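Local structure of restriction endonuclease LpnPI (Legionella pneumophila subsp. pneumophila str. Philadelphia 1, 4RZL) at residues D15-A20 with S42-G47; V27-S32 with Y138-S143; D38-K43 with R145-K150. The protein cleaves DNA in dependence on cytosine modification, this chain being the N-terminal domain that recognises the DNA. All coordinates share one frame; numbering follows the deposited sequence.

Interaction 1: D15-A20 with S42-G47; sequences DTLANA and SKIIKG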
loop_
_atom_site.group_PDB
_atom_site.type_symbol
_atom_site.label_atom_id
_atom_site.label_comp_id
_atom_site.label_asym_id
_atom_site.label_seq_id
_atom_site.Cartn_x
_atom_site.Cartn_y
_atom_site.Cartn_z
ATOM N N ASP A 15 -9.144 14.028 -14.710
ATOM C CA ASP A 15 -8.836 13.790 -16.111
ATOM C C ASP A 15 -7.334 13.909 -16.404
ATOM O O ASP A 15 -6.919 13.761 -17.547
ATOM C CB ASP A 15 -9.653 14.737 -17.003
ATOM C CG ASP A 15 -9.140 16.161 -16.979
ATOM O OD1 ASP A 15 -8.683 16.616 -15.909
ATOM O OD2 ASP A 15 -9.199 16.828 -18.038
ATOM N N THR A 16 -6.514 14.134 -15.374
ATOM C CA THR A 16 -5.056 14.151 -15.560
ATOM C C THR A 16 -4.351 12.925 -14.961
ATOM O O THR A 16 -3.117 12.864 -14.930
ATOM C CB THR A 16 -4.407 15.433 -14.979
ATOM O OG1 THR A 16 -4.525 15.441 -13.549
ATOM C CG2 THR A 16 -5.082 16.677 -15.554
ATOM N N LEU A 17 -5.130 11.967 -14.463
ATOM C CA LEU A 17 -4.577 10.827 -13.725
ATOM C C LEU A 17 -3.794 9.830 -14.587
ATOM O O LEU A 17 -2.805 9.245 -14.133
ATOM C CB LEU A 17 -5.706 10.071 -13.008
ATOM C CG LEU A 17 -6.472 10.884 -11.964
ATOM C CD1 LEU A 17 -7.464 10.000 -11.209
ATOM C CD2 LEU A 17 -5.555 11.615 -11.004
ATOM N N ALA A 18 -4.233 9.635 -15.829
ATOM C CA ALA A 18 -3.692 8.563 -16.656
ATOM C C ALA A 18 -2.201 8.679 -16.982
ATOM O O ALA A 18 -1.539 7.658 -17.202
ATOM C CB ALA A 18 -4.501 8.453 -17.953
ATOM N N ASN A 19 -1.655 9.893 -17.015
ATOM C CA ASN A 19 -0.219 10.029 -17.278
ATOM C C ASN A 19 0.511 10.705 -16.112
ATOM O O ASN A 19 1.634 11.182 -16.266
ATOM C CB ASN A 19 0.052 10.787 -18.584
ATOM C CG ASN A 19 -0.318 12.249 -18.491
ATOM O OD1 ASN A 19 -1.211 12.618 -17.735
ATOM N ND2 ASN A 19 0.369 13.089 -19.254
ATOM N N ALA A 20 -0.128 10.744 -14.948
ATOM C CA ALA A 20 0.468 11.376 -13.771
ATOM C C ALA A 20 1.657 10.578 -13.214
ATOM O O ALA A 20 1.730 9.359 -13.356
ATOM C CB ALA A 20 -0.586 11.545 -12.680
ATOM N N SER A 42 -7.232 3.010 -10.047
ATOM C CA SER A 42 -7.184 2.168 -11.245
ATOM C C SER A 42 -6.952 2.994 -12.514
ATOM O O SER A 42 -6.510 2.470 -13.531
ATOM C CB SER A 42 -8.465 1.326 -11.383
ATOM O OG SER A 42 -9.622 2.129 -11.230
ATOM N N LYS A 43 -7.247 4.285 -12.463
ATOM C CA LYS A 43 -6.954 5.151 -13.609
ATOM C C LYS A 43 -5.464 5.494 -13.686
ATOM O O LYS A 43 -4.879 5.549 -14.768
ATOM C CB LYS A 43 -7.776 6.429 -13.543
ATOM C CG LYS A 43 -7.782 7.182 -14.862
ATOM C CD LYS A 43 -8.841 8.251 -14.849
ATOM C CE LYS A 43 -9.023 8.841 -16.226
ATOM N NZ LYS A 43 -10.041 9.915 -16.175
ATOM N N ILE A 44 -4.856 5.723 -12.527
ATOM C CA ILE A 44 -3.432 6.020 -12.448
ATOM C C ILE A 44 -2.599 4.818 -12.873
ATOM O O ILE A 44 -1.601 4.950 -13.584
ATOM C CB ILE A 44 -3.026 6.418 -11.012
ATOM C CG1 ILE A 44 -3.828 7.627 -10.545
ATOM C CG2 ILE A 44 -1.524 6.690 -10.921
ATOM C CD1 ILE A 44 -3.659 7.932 -9.050
ATOM N N ILE A 45 -2.997 3.641 -12.400
ATOM C CA ILE A 45 -2.198 2.440 -12.611
ATOM C C ILE A 45 -3.000 1.390 -13.351
ATOM O O ILE A 45 -3.858 0.738 -12.759
ATOM C CB ILE A 45 -1.711 1.843 -11.274
ATOM C CG1 ILE A 45 -1.149 2.945 -10.374
ATOM C CG2 ILE A 45 -0.684 0.754 -11.512
ATOM C CD1 ILE A 45 -0.837 2.480 -8.953
ATOM N N LYS A 46 -2.716 1.224 -14.637
ATOM C CA LYS A 46 -3.354 0.180 -15.423
ATOM C C LYS A 46 -2.876 -1.183 -14.935
ATOM O O LYS A 46 -1.670 -1.406 -14.776
ATOM C CB LYS A 46 -3.042 0.346 -16.916
ATOM C CG LYS A 46 -3.618 1.612 -17.538
ATOM C CD LYS A 46 -3.518 1.566 -19.065
ATOM C CE LYS A 46 -3.735 2.937 -19.698
ATOM N NZ LYS A 46 -4.991 3.589 -19.245
ATOM N N GLY A 47 -3.819 -2.089 -14.686
ATOM C CA GLY A 47 -3.474 -3.404 -14.177
ATOM C C GLY A 47 -3.961 -3.601 -12.756
ATOM O O GLY A 47 -3.973 -4.718 -12.249
HETATM O O HOH W 1 -2.767 5.095 -16.747
#
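The backbones of L17-A18 and K43-I44 pass close enough to touch, with A18 CA 3.7 Å from K43 O and L17 O 3.7 Å from I44 CA. At this join the end of helix 40-44 rests against a loop, and I45 is the first residue to leave the helical conformation. Water 1 lies between two carbonyls, 2.9 Å from A18 O and 2.9 Å from K43 O, though with other acceptors nearby it may not donate to both at once. L17 CB packs on I44 CG1 at 3.9 Å. The same CB meets the side of K43, whose CG is 4.0 Å away. K43 places CG anti to its backbone N (chi1 -165°), and the extended chain beyond carries NZ up to the loop, 4.1 Å from D15 CA. Its charge is not paired with D15, which bonds S13 through OD1; instead NZ donates to F14 O and makes a cation-pi contact with the F14 ring. R195 also ties the two segments, its NH2 hydrogen-bonded to A20 O and I44 O. The contact packs on the short strands: L17, A20 and I44 against Y28 of strand 27-28, and L17 and A20 also against Y12 of strand 11-12.

Interaction 2: V27-S32 with Y138-S143; sequences VYEGGS and YPTASS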
loop_
_atom_site.group_PDB
_atom_site.type_symbol
_atom_site.label_atom_id
_atom_site.label_comp_id
_atom_site.label_asym_id
_atom_site.label_seq_id
_atom_site.Cartn_x
_atom_site.Cartn_y
_atom_site.Cartn_z
ATOM N N VAL A 27 -2.376 14.587 -3.997
ATOM C CA VAL A 27 -3.766 14.130 -3.976
ATOM C C VAL A 27 -4.253 13.863 -5.395
ATOM O O VAL A 27 -3.962 14.625 -6.322
ATOM C CB VAL A 27 -4.675 15.170 -3.282
ATOM C CG1 VAL A 27 -6.150 14.902 -3.553
ATOM C CG2 VAL A 27 -4.383 15.211 -1.769
ATOM N N TYR A 28 -4.957 12.752 -5.563
ATOM C CA TYR A 28 -5.425 12.325 -6.873
ATOM C C TYR A 28 -6.942 12.213 -6.841
ATOM O O TYR A 28 -7.493 11.368 -6.162
ATOM C CB TYR A 28 -4.769 10.999 -7.268
ATOM C CG TYR A 28 -3.264 11.136 -7.337
ATOM C CD1 TYR A 28 -2.483 11.029 -6.195
ATOM C CD2 TYR A 28 -2.632 11.438 -8.544
ATOM C CE1 TYR A 28 -1.094 11.190 -6.253
ATOM C CE2 TYR A 28 -1.259 11.597 -8.616
ATOM C CZ TYR A 28 -0.491 11.471 -7.469
ATOM O OH TYR A 28 0.878 11.639 -7.555
ATOM N N GLU A 29 -7.605 13.099 -7.572
ATOM C CA GLU A 29 -9.055 13.232 -7.488
ATOM C C GLU A 29 -9.788 12.128 -8.225
ATOM O O GLU A 29 -9.409 11.739 -9.330
ATOM C CB GLU A 29 -9.472 14.598 -8.019
ATOM C CG GLU A 29 -9.001 15.719 -7.110
ATOM C CD GLU A 29 -9.687 17.034 -7.389
ATOM O OE1 GLU A 29 -9.507 17.571 -8.504
ATOM O OE2 GLU A 29 -10.419 17.514 -6.499
ATOM N N GLY A 30 -10.840 11.623 -7.595
ATOM C CA GLY A 30 -11.694 10.614 -8.193
ATOM C C GLY A 30 -12.736 11.193 -9.145
ATOM O O GLY A 30 -12.862 12.413 -9.289
ATOM N N GLY A 31 -13.479 10.314 -9.809
ATOM C CA GLY A 31 -14.487 10.745 -10.758
ATOM C C GLY A 31 -15.768 11.230 -10.100
ATOM O O GLY A 31 -15.886 11.259 -8.866
ATOM N N SER A 32 -16.734 11.602 -10.938
ATOM C CA SER A 32 -17.991 12.185 -10.483
ATOM C C SER A 32 -19.210 11.464 -11.066
ATOM O O SER A 32 -20.350 11.851 -10.804
ATOM C CB SER A 32 -18.038 13.664 -10.852
ATOM O OG SER A 32 -17.737 13.831 -12.229
ATOM N N TYR A 138 -8.753 10.536 0.653
ATOM C CA TYR A 138 -8.534 11.949 0.933
ATOM C C TYR A 138 -9.598 12.757 0.207
ATOM O O TYR A 138 -9.367 13.206 -0.918
ATOM C CB TYR A 138 -7.132 12.372 0.481
ATOM C CG TYR A 138 -6.651 13.719 0.999
ATOM C CD1 TYR A 138 -7.202 14.909 0.527
ATOM C CD2 TYR A 138 -5.610 13.800 1.915
ATOM C CE1 TYR A 138 -6.759 16.133 0.977
ATOM C CE2 TYR A 138 -5.156 15.025 2.372
ATOM C CZ TYR A 138 -5.732 16.188 1.899
ATOM O OH TYR A 138 -5.278 17.406 2.347
ATOM N N PRO A 139 -10.780 12.910 0.823
ATOM C CA PRO A 139 -11.904 13.560 0.140
ATOM C C PRO A 139 -11.580 14.982 -0.295
ATOM O O PRO A 139 -10.940 15.707 0.461
ATOM C CB PRO A 139 -13.014 13.558 1.205
ATOM C CG PRO A 139 -12.657 12.435 2.116
ATOM C CD PRO A 139 -11.151 12.446 2.169
ATOM N N THR A 140 -11.961 15.336 -1.521
ATOM C CA THR A 140 -11.882 16.707 -2.012
ATOM C C THR A 140 -13.288 17.212 -2.347
ATOM O O THR A 140 -14.235 16.434 -2.354
ATOM C CB THR A 140 -11.002 16.815 -3.264
ATOM O OG1 THR A 140 -11.546 15.972 -4.281
ATOM C CG2 THR A 140 -9.580 16.362 -2.964
ATOM N N ALA A 141 -13.410 18.492 -2.688
ATOM C CA ALA A 141 -14.714 19.074 -2.997
ATOM C C ALA A 141 -15.350 18.395 -4.193
ATOM O O ALA A 141 -16.550 18.149 -4.205
ATOM C CB ALA A 141 -14.589 20.565 -3.250
ATOM N N SER A 142 -14.543 18.074 -5.196
ATOM C CA SER A 142 -15.088 17.526 -6.433
ATOM C C SER A 142 -15.427 16.044 -6.344
ATOM O O SER A 142 -16.161 15.529 -7.189
ATOM C CB SER A 142 -14.101 17.737 -7.581
ATOM O OG SER A 142 -12.925 16.970 -7.377
ATOM N N SER A 143 -14.891 15.356 -5.337
ATOM C CA SER A 143 -15.055 13.901 -5.252
ATOM C C SER A 143 -14.730 13.357 -3.871
ATOM O O SER A 143 -13.740 13.739 -3.244
ATOM C CB SER A 143 -14.166 13.205 -6.291
ATOM O OG SER A 143 -14.284 11.791 -6.225
HETATM O O HOH W 2 -11.901 19.539 -5.453
HETATM O O HOH W 3 -13.561 15.121 -10.094
#
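A tight turn within the loop that joins antiparallel strands 132-137 and 147-155 closes on the segment leaving strand 27-28, with E29 gripped by T140 and S142. The turn has A141 and S142 at its corners and T140 and S143 joined by reciprocal backbone hydrogen bonds. E29 OE2 is the focus: T140 OG1 donates to it at 2.9 Å on the anti side, 17° out of the carboxylate plane, while S142 OG donates at 2.7 Å from well above that plane (70°). Water 2 adds a third bond to OE2, at 2.7 Å, and accepts from S142 N, linking the carboxylate to the turn backbone. So many donors on one oxygen would be expected to favour the charged carboxylate. Farther along, S143 OG donates to G31 O at 3.1 Å. The apolar end lies at V27, whose CG2 sits over the centre of the Y138 ring in a CH-pi contact, 3.7 Å from the centroid, while its CG1 meets T140 CG2 tip to tip at 3.8 Å. S146 OG completes the network, bonding T140 OG1, S143 O and G30 N. Pinned by its hydroxyls, this is a type I turn in a longer loop linking antiparallel strands.

Interaction 3: D38-K43 with R145-K150; sequences DDPISK and RSVQFK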
loop_
_atom_site.group_PDB
_atom_site.type_symbol
_atom_site.label_atom_id
_atom_site.label_comp_id
_atom_site.label_asym_id
_atom_site.label_seq_id
_atom_site.Cartn_x
_atom_site.Cartn_y
_atom_site.Cartn_z
ATOM N N ASP A 38 -15.100 5.783 -11.244
ATOM C CA ASP A 38 -14.645 6.998 -10.574
ATOM C C ASP A 38 -13.405 6.782 -9.704
ATOM O O ASP A 38 -12.852 7.736 -9.156
ATOM C CB ASP A 38 -15.752 7.576 -9.692
ATOM C CG ASP A 38 -16.896 8.160 -10.490
ATOM O OD1 ASP A 38 -16.725 8.387 -11.706
ATOM O OD2 ASP A 38 -17.954 8.427 -9.880
ATOM N N ASP A 39 -13.020 5.525 -9.528
ATOM C CA ASP A 39 -11.863 5.173 -8.711
ATOM C C ASP A 39 -10.572 5.738 -9.302
ATOM O O ASP A 39 -10.167 5.358 -10.401
ATOM C CB ASP A 39 -11.762 3.651 -8.590
ATOM C CG ASP A 39 -10.445 3.199 -7.999
ATOM O OD1 ASP A 39 -10.220 3.467 -6.807
ATOM O OD2 ASP A 39 -9.632 2.586 -8.724
ATOM N N PRO A 40 -9.903 6.631 -8.560
ATOM C CA PRO A 40 -8.675 7.227 -9.103
ATOM C C PRO A 40 -7.509 6.250 -9.218
ATOM O O PRO A 40 -6.732 6.365 -10.169
ATOM C CB PRO A 40 -8.351 8.350 -8.102
ATOM C CG PRO A 40 -9.030 7.941 -6.832
ATOM C CD PRO A 40 -10.285 7.216 -7.262
ATOM N N ILE A 41 -7.384 5.306 -8.289
ATOM C CA ILE A 41 -6.239 4.413 -8.292
ATOM C C ILE A 41 -6.123 3.588 -9.579
ATOM O O ILE A 41 -5.033 3.471 -10.140
ATOM C CB ILE A 41 -6.277 3.451 -7.090
ATOM C CG1 ILE A 41 -6.017 4.227 -5.800
ATOM C CG2 ILE A 41 -5.221 2.363 -7.245
ATOM C CD1 ILE A 41 -6.141 3.395 -4.551
ATOM N N SER A 42 -7.232 3.010 -10.047
ATOM C CA SER A 42 -7.184 2.168 -11.245
ATOM C C SER A 42 -6.952 2.994 -12.514
ATOM O O SER A 42 -6.510 2.470 -13.531
ATOM C CB SER A 42 -8.465 1.326 -11.383
ATOM O OG SER A 42 -9.622 2.129 -11.230
ATOM N N LYS A 43 -7.247 4.285 -12.463
ATOM C CA LYS A 43 -6.954 5.151 -13.609
ATOM C C LYS A 43 -5.464 5.494 -13.686
ATOM O O LYS A 43 -4.879 5.549 -14.768
ATOM C CB LYS A 43 -7.776 6.429 -13.543
ATOM C CG LYS A 43 -7.782 7.182 -14.862
ATOM C CD LYS A 43 -8.841 8.251 -14.849
ATOM C CE LYS A 43 -9.023 8.841 -16.226
ATOM N NZ LYS A 43 -10.041 9.915 -16.175
ATOM N N ARG A 145 -14.153 10.228 -3.585
ATOM C CA ARG A 145 -13.342 9.058 -3.909
ATOM C C ARG A 145 -11.877 9.437 -4.126
ATOM O O ARG A 145 -11.063 8.596 -4.495
ATOM C CB ARG A 145 -13.870 8.375 -5.175
ATOM C CG ARG A 145 -15.344 7.994 -5.099
ATOM C CD ARG A 145 -15.562 6.713 -4.328
ATOM N NE ARG A 145 -15.165 5.546 -5.112
ATOM C CZ ARG A 145 -15.934 4.955 -6.026
ATOM N NH1 ARG A 145 -17.157 5.416 -6.284
ATOM N NH2 ARG A 145 -15.479 3.893 -6.684
ATOM N N SER A 146 -11.542 10.698 -3.891
ATOM C CA SER A 146 -10.158 11.156 -4.066
ATOM C C SER A 146 -9.206 10.470 -3.085
ATOM O O SER A 146 -9.601 10.143 -1.958
ATOM C CB SER A 146 -10.083 12.676 -3.902
ATOM O OG SER A 146 -10.951 13.310 -4.821
ATOM N N VAL A 147 -7.962 10.253 -3.513
ATOM C CA VAL A 147 -6.967 9.591 -2.670
ATOM C C VAL A 147 -5.650 10.372 -2.580
ATOM O O VAL A 147 -5.384 11.278 -3.371
ATOM C CB VAL A 147 -6.636 8.157 -3.177
ATOM C CG1 VAL A 147 -7.896 7.310 -3.237
ATOM C CG2 VAL A 147 -5.922 8.189 -4.545
ATOM N N GLN A 148 -4.834 10.013 -1.595
ATOM C CA GLN A 148 -3.514 10.590 -1.430
ATOM C C GLN A 148 -2.483 9.468 -1.456
ATOM O O GLN A 148 -2.672 8.448 -0.804
ATOM C CB GLN A 148 -3.440 11.377 -0.127
ATOM C CG GLN A 148 -2.066 11.983 0.167
ATOM C CD GLN A 148 -2.012 12.685 1.514
ATOM O OE1 GLN A 148 -2.410 12.124 2.535
ATOM N NE2 GLN A 148 -1.553 13.937 1.515
ATOM N N PHE A 149 -1.426 9.640 -2.241
ATOM C CA PHE A 149 -0.314 8.688 -2.290
ATOM C C PHE A 149 0.599 8.883 -1.069
ATOM O O PHE A 149 1.080 9.990 -0.813
ATOM C CB PHE A 149 0.455 8.872 -3.598
ATOM C CG PHE A 149 1.656 7.973 -3.752
ATOM C CD1 PHE A 149 1.513 6.593 -3.809
ATOM C CD2 PHE A 149 2.931 8.521 -3.878
ATOM C CE1 PHE A 149 2.631 5.756 -3.958
ATOM C CE2 PHE A 149 4.055 7.696 -4.045
ATOM C CZ PHE A 149 3.898 6.309 -4.082
ATOM N N LYS A 150 0.828 7.821 -0.303
ATOM C CA LYS A 150 1.632 7.940 0.919
ATOM C C LYS A 150 3.041 7.363 0.761
ATOM O O LYS A 150 3.864 7.516 1.650
ATOM C CB LYS A 150 0.936 7.246 2.088
ATOM C CG LYS A 150 -0.525 7.677 2.294
ATOM C CD LYS A 150 -0.635 9.181 2.452
ATOM C CE LYS A 150 -0.117 9.650 3.818
ATOM N NZ LYS A 150 -0.159 11.152 3.962
#
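Bends at chi2 (-80°) and chi3 (-75°) turn CD and NE of R145 back, while V147, with CG1 anti to its carbonyl carbon (chi1 -58°), meets P40. The R145 guanidinium lies beside D38 and D39: R145 NH2 stands 4.1 Å from D39 N, and NH1 is 4.3 Å from D38 CB. The charged atoms themselves stay apart, D38 OD2 being 4.8 Å from R145 NH1. Each acid is engaged elsewhere: D38 OD2 with G34 N, and D39 as N-cap of helix 40-44. D39 OD2 accepts from S42 N at 2.8 Å, with the donor above the carboxylate plane, and from S42 OG on its anti lone pair; it also forms a salt bridge with R55. Next to the cap the packing is tight, P40 CG lying 3.2 Å from R145 O. The same ring carbon meets V147 CG1 at 3.8 Å. At the next residue, I41 CG1 reaches V147 CG2 at 4.2 Å, the two side chains crossing at about a right angle, and both residues pack on F135 and Y69 of neighbouring strands. The helix start is therefore held to strand 147-155 chiefly by apolar contact, with the acids fixed by other bonds and the nearby arginine probably stabilising their negative charge.

Overall arrangement
The three contacts touch one another around strand 27-28 and helix 40-44. Interactions 1 and 3 share that helix, interaction 3 fixing its start to strand 147-155 and interaction 1 its end to the loop 15-20; they touch where L17 CD1 packs on P40 CB. Interactions 2 and 3 meet between neighbouring strands through Y28 N to V147 O, and beyond the strands through G31 N to D38 O, both probable hydrogen bonds. Burial and chemistry differ: interaction 3 is buried and made by van der Waals packing of P40, I41 and V147, with the R145 guanidinium laid beside two acids, whereas the partly buried interaction 2 relies on hydroxyl-carboxylate bonds, and interaction 1, also partly buried, combines apolar packing with a water.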